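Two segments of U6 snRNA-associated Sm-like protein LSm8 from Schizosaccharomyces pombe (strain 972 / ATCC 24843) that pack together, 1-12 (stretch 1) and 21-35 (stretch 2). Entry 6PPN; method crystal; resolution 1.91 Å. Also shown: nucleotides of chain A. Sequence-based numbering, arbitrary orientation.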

ATOM      1  N   MET H   1       6.428 -20.371   6.905  1.00 88.74           N
ATOM      2  CA  MET H   1       5.039 -19.930   6.981  1.00 85.13           C
ATOM      3  C   MET H   1       4.096 -21.072   6.645  1.00 85.69           C
ATOM      4  O   MET H   1       4.535 -22.156   6.277  1.00 88.72           O
ATOM      5  CB  MET H   1       4.775 -18.745   6.019  1.00 71.57           C
ATOM      6  N   SER H   2       2.793 -20.813   6.799  1.00 79.56           N
ATOM      7  CA  SER H   2       1.777 -21.728   6.293  1.00 64.87           C
ATOM      8  C   SER H   2       2.020 -21.987   4.812  1.00 55.24           C
ATOM      9  O   SER H   2       1.625 -23.034   4.292  1.00 67.41           O
ATOM     10  CB  SER H   2       0.368 -21.183   6.539  1.00 57.22           C
ATOM     11  N   LEU H   3       2.681 -21.050   4.124  1.00 48.35           N
ATOM     12  CA  LEU H   3       3.057 -21.242   2.727  1.00 47.86           C
ATOM     13  C   LEU H   3       4.059 -22.360   2.558  1.00 51.66           C
ATOM     14  O   LEU H   3       4.142 -22.928   1.472  1.00 48.33           O
ATOM     15  CB  LEU H   3       3.669 -19.973   2.158  1.00 51.95           C
ATOM     16  CG  LEU H   3       2.673 -18.930   1.685  1.00 46.63           C
ATOM     17  CD1 LEU H   3       3.425 -17.683   1.195  1.00 36.38           C
ATOM     18  CD2 LEU H   3       1.777 -19.545   0.600  1.00 34.55           C
ATOM     19  N   ALA H   4       4.821 -22.697   3.598  1.00 54.29           N
ATOM     20  CA  ALA H   4       5.632 -23.903   3.525  1.00 53.95           C
ATOM     21  C   ALA H   4       4.778 -25.124   3.232  1.00 57.55           C
ATOM     22  O   ALA H   4       5.256 -26.078   2.609  1.00 57.49           O
ATOM     23  CB  ALA H   4       6.397 -24.112   4.831  1.00 51.82           C
ATOM     24  N   ASP H   5       3.504 -25.100   3.636  1.00 57.35           N
ATOM     25  CA  ASP H   5       2.600 -26.206   3.320  1.00 49.04           C
ATOM     26  C   ASP H   5       2.383 -26.370   1.826  1.00 46.47           C
ATOM     27  O   ASP H   5       2.015 -27.458   1.389  1.00 49.63           O
ATOM     28  CB  ASP H   5       1.226 -25.982   3.955  1.00 46.50           C
ATOM     29  CG  ASP H   5       1.263 -26.002   5.442  1.00 52.35           C
ATOM     30  OD1 ASP H   5       2.318 -26.364   6.014  1.00 57.19           O
ATOM     31  OD2 ASP H   5       0.203 -25.706   6.046  1.00 62.74           O
ATOM     32  N   PHE H   6       2.580 -25.313   1.037  1.00 50.85           N
ATOM     33  CA  PHE H   6       2.330 -25.334  -0.401  1.00 49.93           C
ATOM     34  C   PHE H   6       3.587 -25.556  -1.242  1.00 51.82           C
ATOM     35  O   PHE H   6       3.485 -25.581  -2.476  1.00 56.36           O
ATOM     36  CB  PHE H   6       1.685 -24.020  -0.851  1.00 45.83           C
ATOM     37  CG  PHE H   6       0.351 -23.734  -0.229  1.00 45.36           C
ATOM     38  CD1 PHE H   6      -0.377 -24.722   0.390  1.00 48.26           C
ATOM     39  CD2 PHE H   6      -0.181 -22.447  -0.289  1.00 39.40           C
ATOM     40  CE1 PHE H   6      -1.611 -24.444   0.950  1.00 48.11           C
ATOM     41  CE2 PHE H   6      -1.421 -22.158   0.260  1.00 37.73           C
ATOM     42  CZ  PHE H   6      -2.140 -23.170   0.897  1.00 38.38           C
ATOM     43  N   MET H   7       4.762 -25.694  -0.624  1.00 47.57           N
ATOM     44  CA  MET H   7       6.012 -25.762  -1.380  1.00 49.21           C
ATOM     45  C   MET H   7       6.017 -26.904  -2.399  1.00 55.58           C
ATOM     46  O   MET H   7       5.544 -28.015  -2.125  1.00 50.74           O
ATOM     47  CB  MET H   7       7.188 -25.932  -0.425  1.00 51.65           C
ATOM     48  CG  MET H   7       7.653 -24.645   0.210  1.00 51.69           C
ATOM     49  SD  MET H   7       8.303 -23.556  -1.054  1.00 53.39           S
ATOM     50  CE  MET H   7       9.644 -24.591  -1.628  1.00 48.14           C
ATOM     51  N   GLU H   8       6.576 -26.622  -3.582  1.00 52.27           N
ATOM     52  CA  GLU H   8       6.759 -27.591  -4.658  1.00 53.46           C
ATOM     53  C   GLU H   8       5.439 -28.109  -5.206  1.00 55.27           C
ATOM     54  O   GLU H   8       5.393 -29.196  -5.791  1.00 62.35           O
ATOM     55  CB  GLU H   8       7.631 -28.784  -4.231  1.00 56.46           C
ATOM     56  CG  GLU H   8       8.941 -28.419  -3.579  1.00 60.71           C
ATOM     57  CD  GLU H   8       9.863 -27.602  -4.478  1.00 66.47           C
ATOM     58  OE1 GLU H   8       9.760 -27.698  -5.728  1.00 66.13           O
ATOM     59  OE2 GLU H   8      10.679 -26.832  -3.915  1.00 67.77           O
ATOM     60  N   GLN H   9       4.346 -27.386  -4.997  1.00 46.38           N
ATOM     61  CA  GLN H   9       3.060 -27.795  -5.535  1.00 50.30           C
ATOM     62  C   GLN H   9       2.481 -26.678  -6.390  1.00 42.39           C
ATOM     63  O   GLN H   9       2.903 -25.518  -6.298  1.00 44.00           O
ATOM     64  CB  GLN H   9       2.085 -28.168  -4.414  1.00 56.19           C
ATOM     65  CG  GLN H   9       2.611 -29.276  -3.515  1.00 58.55           C
ATOM     66  CD  GLN H   9       1.961 -29.250  -2.147  1.00 54.35           C
ATOM     67  OE1 GLN H   9       0.843 -29.750  -1.962  1.00 52.51           O
ATOM     68  NE2 GLN H   9       2.640 -28.615  -1.186  1.00 48.35           N
ATOM     69  N   ARG H  10       1.513 -27.050  -7.239  1.00 42.59           N
ATOM     70  CA  ARG H  10       0.805 -26.076  -8.061  1.00 45.29           C
ATOM     71  C   ARG H  10      -0.021 -25.172  -7.170  1.00 51.98           C
ATOM     72  O   ARG H  10      -0.706 -25.629  -6.255  1.00 58.89           O
ATOM     73  CB  ARG H  10      -0.099 -26.744  -9.085  1.00 49.83           C
ATOM     74  CG  ARG H  10       0.652 -27.553 -10.118  1.00 63.08           C
ATOM     75  CD  ARG H  10       1.714 -26.735 -10.881  1.00 70.72           C
ATOM     76  NE  ARG H  10       1.172 -25.811 -11.884  1.00 76.29           N
ATOM     77  CZ  ARG H  10       1.917 -25.141 -12.773  1.00 76.20           C
ATOM     78  NH1 ARG H  10       3.237 -25.290 -12.800  1.00 73.06           N
ATOM     79  NH2 ARG H  10       1.345 -24.318 -13.649  1.00 72.19           N
ATOM     80  N   VAL H  11       0.072 -23.884  -7.428  1.00 49.12           N
ATOM     81  CA  VAL H  11      -0.454 -22.853  -6.561  1.00 46.50           C
ATOM     82  C   VAL H  11      -1.075 -21.795  -7.463  1.00 45.27           C
ATOM     83  O   VAL H  11      -0.680 -21.645  -8.621  1.00 44.00           O
ATOM     84  CB  VAL H  11       0.720 -22.337  -5.712  1.00 47.86           C
ATOM     85  CG1 VAL H  11       0.837 -20.853  -5.754  1.00 50.83           C
ATOM     86  CG2 VAL H  11       0.671 -22.941  -4.306  1.00 41.93           C
ATOM     87  N   GLN H  12      -2.065 -21.069  -6.954  1.00 42.08           N
ATOM     88  CA  GLN H  12      -2.755 -20.054  -7.743  1.00 34.91           C
ATOM     89  C   GLN H  12      -2.730 -18.749  -6.965  1.00 36.05           C
ATOM     90  O   GLN H  12      -3.334 -18.648  -5.903  1.00 40.18           O
ATOM     91  CB  GLN H  12      -4.200 -20.447  -8.064  1.00 37.88           C
ATOM     92  CG  GLN H  12      -5.016 -19.260  -8.617  1.00 38.17           C
ATOM     93  CD  GLN H  12      -6.405 -19.645  -9.103  1.00 43.34           C
ATOM     94  OE1 GLN H  12      -6.554 -20.303 -10.135  1.00 48.30           O
ATOM     95  NE2 GLN H  12      -7.431 -19.233  -8.361  1.00 42.23           N
ATOM     96  N   VAL H  21      -2.419 -15.943 -11.422  1.00 38.45           N
ATOM     97  CA  VAL H  21      -1.295 -16.651 -12.034  1.00 41.57           C
ATOM     98  C   VAL H  21      -1.038 -17.952 -11.298  1.00 42.06           C
ATOM     99  O   VAL H  21      -0.993 -17.988 -10.069  1.00 45.15           O
ATOM    100  CB  VAL H  21       0.001 -15.795 -12.114  1.00 45.02           C
ATOM    101  CG1 VAL H  21      -0.311 -14.353 -12.527  1.00 40.84           C
ATOM    102  CG2 VAL H  21       0.772 -15.822 -10.870  1.00 64.81           C
ATOM    103  N   LEU H  22      -0.885 -19.024 -12.056  1.00 43.23           N
ATOM    104  CA  LEU H  22      -0.712 -20.359 -11.515  1.00 45.88           C
ATOM    105  C   LEU H  22       0.717 -20.798 -11.742  1.00 42.56           C
ATOM    106  O   LEU H  22       1.308 -20.484 -12.786  1.00 45.48           O
ATOM    107  CB  LEU H  22      -1.652 -21.356 -12.194  1.00 47.00           C
ATOM    108  CG  LEU H  22      -3.122 -21.240 -11.792  1.00 48.26           C
ATOM    109  CD1 LEU H  22      -3.822 -20.169 -12.631  1.00 44.81           C
ATOM    110  CD2 LEU H  22      -3.806 -22.611 -11.932  1.00 51.13           C
ATOM    111  N   GLY H  23       1.266 -21.548 -10.796  1.00 37.53           N
ATOM    112  CA  GLY H  23       2.582 -22.126 -11.043  1.00 36.43           C
ATOM    113  C   GLY H  23       3.046 -22.929  -9.848  1.00 38.83           C
ATOM    114  O   GLY H  23       2.347 -23.040  -8.845  1.00 44.71           O
ATOM    115  N   SER H  24       4.234 -23.522  -9.984  1.00 44.22           N
ATOM    116  CA  SER H  24       4.807 -24.302  -8.895  1.00 42.72           C
ATOM    117  C   SER H  24       5.523 -23.410  -7.890  1.00 47.70           C
ATOM    118  O   SER H  24       6.371 -22.590  -8.262  1.00 50.17           O
ATOM    119  CB  SER H  24       5.754 -25.343  -9.458  1.00 47.90           C
ATOM    120  OG  SER H  24       5.043 -26.112 -10.404  1.00 56.76           O
ATOM    121  N   LEU H  25       5.181 -23.557  -6.612  1.00 45.68           N
ATOM    122  CA  LEU H  25       5.791 -22.690  -5.608  1.00 37.79           C
ATOM    123  C   LEU H  25       7.193 -23.208  -5.343  1.00 47.68           C
ATOM    124  O   LEU H  25       7.369 -24.325  -4.842  1.00 51.64           O
ATOM    125  CB  LEU H  25       4.959 -22.643  -4.330  1.00 36.69           C
ATOM    126  CG  LEU H  25       5.457 -21.703  -3.221  1.00 33.08           C
ATOM    127  CD1 LEU H  25       5.456 -20.262  -3.731  1.00 30.83           C
ATOM    128  CD2 LEU H  25       4.587 -21.791  -1.985  1.00 34.51           C
ATOM    129  N   LYS H  26       8.195 -22.419  -5.719  1.00 50.96           N
ATOM    130  CA  LYS H  26       9.572 -22.816  -5.488  1.00 52.05           C
ATOM    131  C   LYS H  26      10.176 -22.114  -4.285  1.00 44.88           C
ATOM    132  O   LYS H  26      11.210 -22.554  -3.781  1.00 45.87           O
ATOM    133  CB  LYS H  26      10.423 -22.539  -6.739  1.00 50.98           C
ATOM    134  CG  LYS H  26       9.810 -23.098  -8.015  1.00 46.78           C
ATOM    135  CD  LYS H  26       9.725 -24.627  -8.056  1.00 42.63           C
ATOM    136  CE  LYS H  26      11.060 -25.306  -8.125  1.00 46.98           C
ATOM    137  NZ  LYS H  26      10.916 -26.818  -8.085  1.00 52.84           N
ATOM    138  N   GLY H  27       9.553 -21.061  -3.782  1.00 39.21           N
ATOM    139  CA  GLY H  27      10.108 -20.506  -2.566  1.00 32.13           C
ATOM    140  C   GLY H  27       9.378 -19.248  -2.181  1.00 40.98           C
ATOM    141  O   GLY H  27       8.672 -18.691  -3.012  1.00 39.73           O
ATOM    142  N   PHE H  28       9.532 -18.801  -0.932  1.00 41.71           N
ATOM    143  CA  PHE H  28       8.902 -17.590  -0.452  1.00 37.87           C
ATOM    144  C   PHE H  28       9.762 -17.030   0.671  1.00 43.13           C
ATOM    145  O   PHE H  28      10.668 -17.696   1.178  1.00 40.06           O
ATOM    146  CB  PHE H  28       7.493 -17.886   0.055  1.00 37.88           C
ATOM    147  CG  PHE H  28       7.469 -18.819   1.217  1.00 39.71           C
ATOM    148  CD1 PHE H  28       7.524 -20.186   1.018  1.00 40.15           C
ATOM    149  CD2 PHE H  28       7.407 -18.334   2.511  1.00 37.27           C
ATOM    150  CE1 PHE H  28       7.514 -21.060   2.092  1.00 44.10           C
ATOM    151  CE2 PHE H  28       7.401 -19.185   3.587  1.00 35.05           C
ATOM    152  CZ  PHE H  28       7.452 -20.569   3.386  1.00 41.03           C
ATOM    153  N   ASP H  29       9.446 -15.818   1.115  1.00 34.25           N
ATOM    154  CA  ASP H  29      10.130 -15.332   2.308  1.00 37.11           C
ATOM    155  C   ASP H  29       9.127 -14.588   3.192  1.00 39.88           C
ATOM    156  O   ASP H  29       7.930 -14.507   2.895  1.00 40.12           O
ATOM    157  CB  ASP H  29      11.332 -14.456   1.917  1.00 31.53           C
ATOM    158  CG  ASP H  29      10.919 -13.260   1.083  1.00 39.22           C
ATOM    159  OD1 ASP H  29       9.816 -12.757   1.318  1.00 44.28           O
ATOM    160  OD2 ASP H  29      11.666 -12.811   0.184  1.00 39.31           O
ATOM    161  N   HIS H  30       9.632 -14.026   4.281  1.00 38.92           N
ATOM    162  CA  HIS H  30       8.788 -13.452   5.315  1.00 41.07           C
ATOM    163  C   HIS H  30       8.042 -12.200   4.869  1.00 40.69           C
ATOM    164  O   HIS H  30       7.275 -11.646   5.676  1.00 39.24           O
ATOM    165  CB  HIS H  30       9.631 -13.095   6.528  1.00 45.76           C
ATOM    166  CG  HIS H  30      10.556 -11.950   6.257  1.00 65.99           C
ATOM    167  ND1 HIS H  30      11.651 -12.064   5.422  1.00 70.12           N
ATOM    168  CD2 HIS H  30      10.517 -10.656   6.657  1.00 68.05           C
ATOM    169  CE1 HIS H  30      12.263 -10.896   5.341  1.00 68.42           C
ATOM    170  NE2 HIS H  30      11.595 -10.025   6.080  1.00 68.96           N
ATOM    171  N   THR H  31       8.295 -11.672   3.669  1.00 34.98           N
ATOM    172  CA  THR H  31       7.443 -10.600   3.156  1.00 30.57           C
ATOM    173  C   THR H  31       6.434 -11.111   2.153  1.00 36.49           C
ATOM    174  O   THR H  31       5.679 -10.307   1.601  1.00 32.89           O
ATOM    175  CB  THR H  31       8.246  -9.500   2.475  1.00 39.19           C
ATOM    176  OG1 THR H  31       8.861 -10.042   1.300  1.00 43.08           O
ATOM    177  CG2 THR H  31       9.303  -8.954   3.399  1.00 42.53           C
ATOM    178  N   THR H  32       6.385 -12.425   1.927  1.00 32.43           N
ATOM    179  CA  THR H  32       5.513 -13.060   0.943  1.00 38.49           C
ATOM    180  C   THR H  32       5.981 -12.850  -0.489  1.00 36.73           C
ATOM    181  O   THR H  32       5.211 -13.143  -1.408  1.00 41.25           O
ATOM    182  CB  THR H  32       4.050 -12.586   1.066  1.00 40.73           C
ATOM    183  OG1 THR H  32       3.831 -12.090   2.389  1.00 44.39           O
ATOM    184  CG2 THR H  32       3.059 -13.738   0.868  1.00 41.97           C
ATOM    185  N   ASN H  33       7.222 -12.392  -0.725  1.00 34.02           N
ATOM    186  CA  ASN H  33       7.805 -12.579  -2.052  1.00 35.25           C
ATOM    187  C   ASN H  33       7.644 -14.051  -2.415  1.00 36.50           C
ATOM    188  O   ASN H  33       7.696 -14.914  -1.546  1.00 43.17           O
ATOM    189  CB  ASN H  33       9.296 -12.205  -2.079  1.00 31.52           C
ATOM    190  CG  ASN H  33       9.561 -10.723  -1.794  1.00 35.75           C
ATOM    191  OD1 ASN H  33       8.761  -9.847  -2.134  1.00 36.30           O
ATOM    192  ND2 ASN H  33      10.696 -10.444  -1.129  1.00 31.99           N
ATOM    193  N   LEU H  34       7.381 -14.341  -3.683  1.00 40.66           N
ATOM    194  CA  LEU H  34       7.175 -15.723  -4.105  1.00 38.36           C
ATOM    195  C   LEU H  34       7.985 -15.987  -5.364  1.00 34.66           C
ATOM    196  O   LEU H  34       8.197 -15.079  -6.168  1.00 37.80           O
ATOM    197  CB  LEU H  34       5.709 -16.032  -4.419  1.00 35.63           C
ATOM    198  CG  LEU H  34       4.659 -15.612  -3.406  1.00 36.68           C
ATOM    199  CD1 LEU H  34       3.290 -15.844  -4.016  1.00 31.24           C
ATOM    200  CD2 LEU H  34       4.792 -16.408  -2.118  1.00 34.61           C
ATOM    201  N   ILE H  35       8.430 -17.239  -5.533  1.00 40.29           N
ATOM    202  CA  ILE H  35       8.936 -17.735  -6.809  1.00 43.78           C
ATOM    203  C   ILE H  35       7.938 -18.759  -7.330  1.00 42.43           C
ATOM    204  O   ILE H  35       7.711 -19.790  -6.687  1.00 46.97           O
ATOM    205  CB  ILE H  35      10.315 -18.400  -6.672  1.00 44.49           C
ATOM    206  CG1 ILE H  35      11.350 -17.466  -6.060  1.00 47.00           C
ATOM    207  CG2 ILE H  35      10.796 -18.888  -8.045  1.00 40.99           C
ATOM    208  CD1 ILE H  35      12.614 -18.220  -5.600  1.00 46.43           C
TER
ATOM    209  P     U A   2       9.268  -1.776   3.730  1.00 59.62           P
ATOM    210  OP1   U A   2       8.630  -0.964   4.806  1.00 67.54           O
ATOM    211  OP2   U A   2      10.333  -2.753   4.074  1.00 57.69           O
ATOM    212  O5'   U A   2       8.227  -2.649   2.921  1.00 56.42           O
ATOM    213  C5'   U A   2       7.219  -2.019   2.150  1.00 46.63           C
ATOM    214  C4'   U A   2       6.275  -3.053   1.621  1.00 43.95           C
ATOM    215  O4'   U A   2       6.989  -3.875   0.657  1.00 40.58           O
ATOM    216  C3'   U A   2       5.731  -4.019   2.673  1.00 33.89           C
ATOM    217  O3'   U A   2       4.488  -4.505   2.198  1.00 43.59           O
ATOM    218  C2'   U A   2       6.714  -5.163   2.580  1.00 34.72           C
ATOM    219  O2'   U A   2       6.227  -6.379   3.100  1.00 34.80           O
ATOM    220  C1'   U A   2       6.927  -5.221   1.068  1.00 33.79           C
ATOM    221  N1    U A   2       8.151  -5.904   0.648  1.00 34.89           N
ATOM    222  C2    U A   2       8.025  -6.941  -0.256  1.00 38.44           C
ATOM    223  O2    U A   2       6.943  -7.290  -0.749  1.00 36.42           O
ATOM    224  N3    U A   2       9.217  -7.541  -0.586  1.00 37.42           N
ATOM    225  C4    U A   2      10.482  -7.215  -0.117  1.00 37.66           C
ATOM    226  O4    U A   2      11.480  -7.843  -0.494  1.00 36.39           O
ATOM    227  C5    U A   2      10.509  -6.139   0.818  1.00 32.66           C
ATOM    228  C6    U A   2       9.367  -5.543   1.167  1.00 27.41           C
ATOM    229  P     U A   3       3.134  -3.736   2.532  1.00 40.47           P
ATOM    230  OP1   U A   3       2.002  -4.335   1.774  1.00 43.57           O
ATOM    231  OP2   U A   3       3.326  -2.279   2.345  1.00 37.84           O
ATOM    232  O5'   U A   3       3.016  -4.042   4.082  1.00 36.69           O
ATOM    233  C5'   U A   3       1.882  -3.714   4.817  1.00 40.55           C
ATOM    234  C4'   U A   3       1.788  -4.649   5.972  1.00 41.89           C
ATOM    235  O4'   U A   3       1.783  -5.997   5.484  1.00 41.53           O
ATOM    236  C3'   U A   3       2.927  -4.614   6.988  1.00 39.40           C
ATOM    237  O3'   U A   3       2.595  -3.834   8.116  1.00 45.01           O
ATOM    238  C2'   U A   3       3.097  -6.073   7.424  1.00 50.81           C
ATOM    239  O2'   U A   3       2.635  -6.195   8.762  1.00 76.47           O
ATOM    240  C1'   U A   3       2.106  -6.826   6.532  1.00 35.90           C
ATOM    241  N1    U A   3       2.601  -8.137   6.087  1.00 31.82           N
ATOM    242  C2    U A   3       1.638  -9.079   5.934  1.00 29.73           C
ATOM    243  O2    U A   3       0.455  -8.782   6.045  1.00 31.25           O
ATOM    244  N3    U A   3       2.120 -10.323   5.586  1.00 26.05           N
ATOM    245  C4    U A   3       3.440 -10.687   5.433  1.00 34.49           C
ATOM    246  O4    U A   3       3.745 -11.857   5.147  1.00 36.71           O
ATOM    247  C5    U A   3       4.369  -9.642   5.647  1.00 32.58           C
ATOM    248  C6    U A   3       3.923  -8.431   5.950  1.00 31.22           C

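The two stretches meet as a short antiparallel sheet that gives way to a 3-10 segment, residues 2-6, lying against the C-terminal half of strand 21-28. In the sheet, V11 N donates to G23 O (2.8 Å) and G23 N to V11 O (2.9 Å), while R10 faces S24 and Q12 faces L22 as non-hydrogen-bonded pairs, so close that their CA atoms lie 4.5 and 4.3 Å apart. The ladder continues with L25 N to Q9 O (3.0 Å) and E8 N to L25 O (2.7 Å), both bonds to residues of the type II turn F6-Q9.

L25 is the principal bump, the residue most covered by the opposing stretch. Its branched end enters a hollow walled by L3, F6 and M7, while V11 CG2 flanks its base, 4.3 Å from L25 CB: L25 CD2 lies 3.8 Å from F6 CB, and L25 CG 4.0 Å from M7 SD. L3 is the answering bump. Its CB sits almost exactly above the F28 ring, 3.8 Å from the centroid, a CH-pi contact for which a flat aromatic face is well suited, and its CD1 meets L34 CD2 at 3.8 Å. The unbranched, flexible M7 curls back, all three chi angles m, to bring SD to the edge of the same ring, 4.0 Å from F28 CD1. There it also passes G27, whose CA is 3.9 Å from M7 SD; the backbone angles of G27 by themselves call for glycine.

Polar chains close the more open margin. E8 and K26 both start out pointing away, yet their long chains bend back into a salt bridge, E8 OE1 to K26 NZ 2.8 Å. The R10 guanidinium folds over the strand, with G23 CA and S24 N over one face, and R10 NH1 donates to S24 OG (3.1 Å). The flat group thus packs directly on the backbone at G23 and S24.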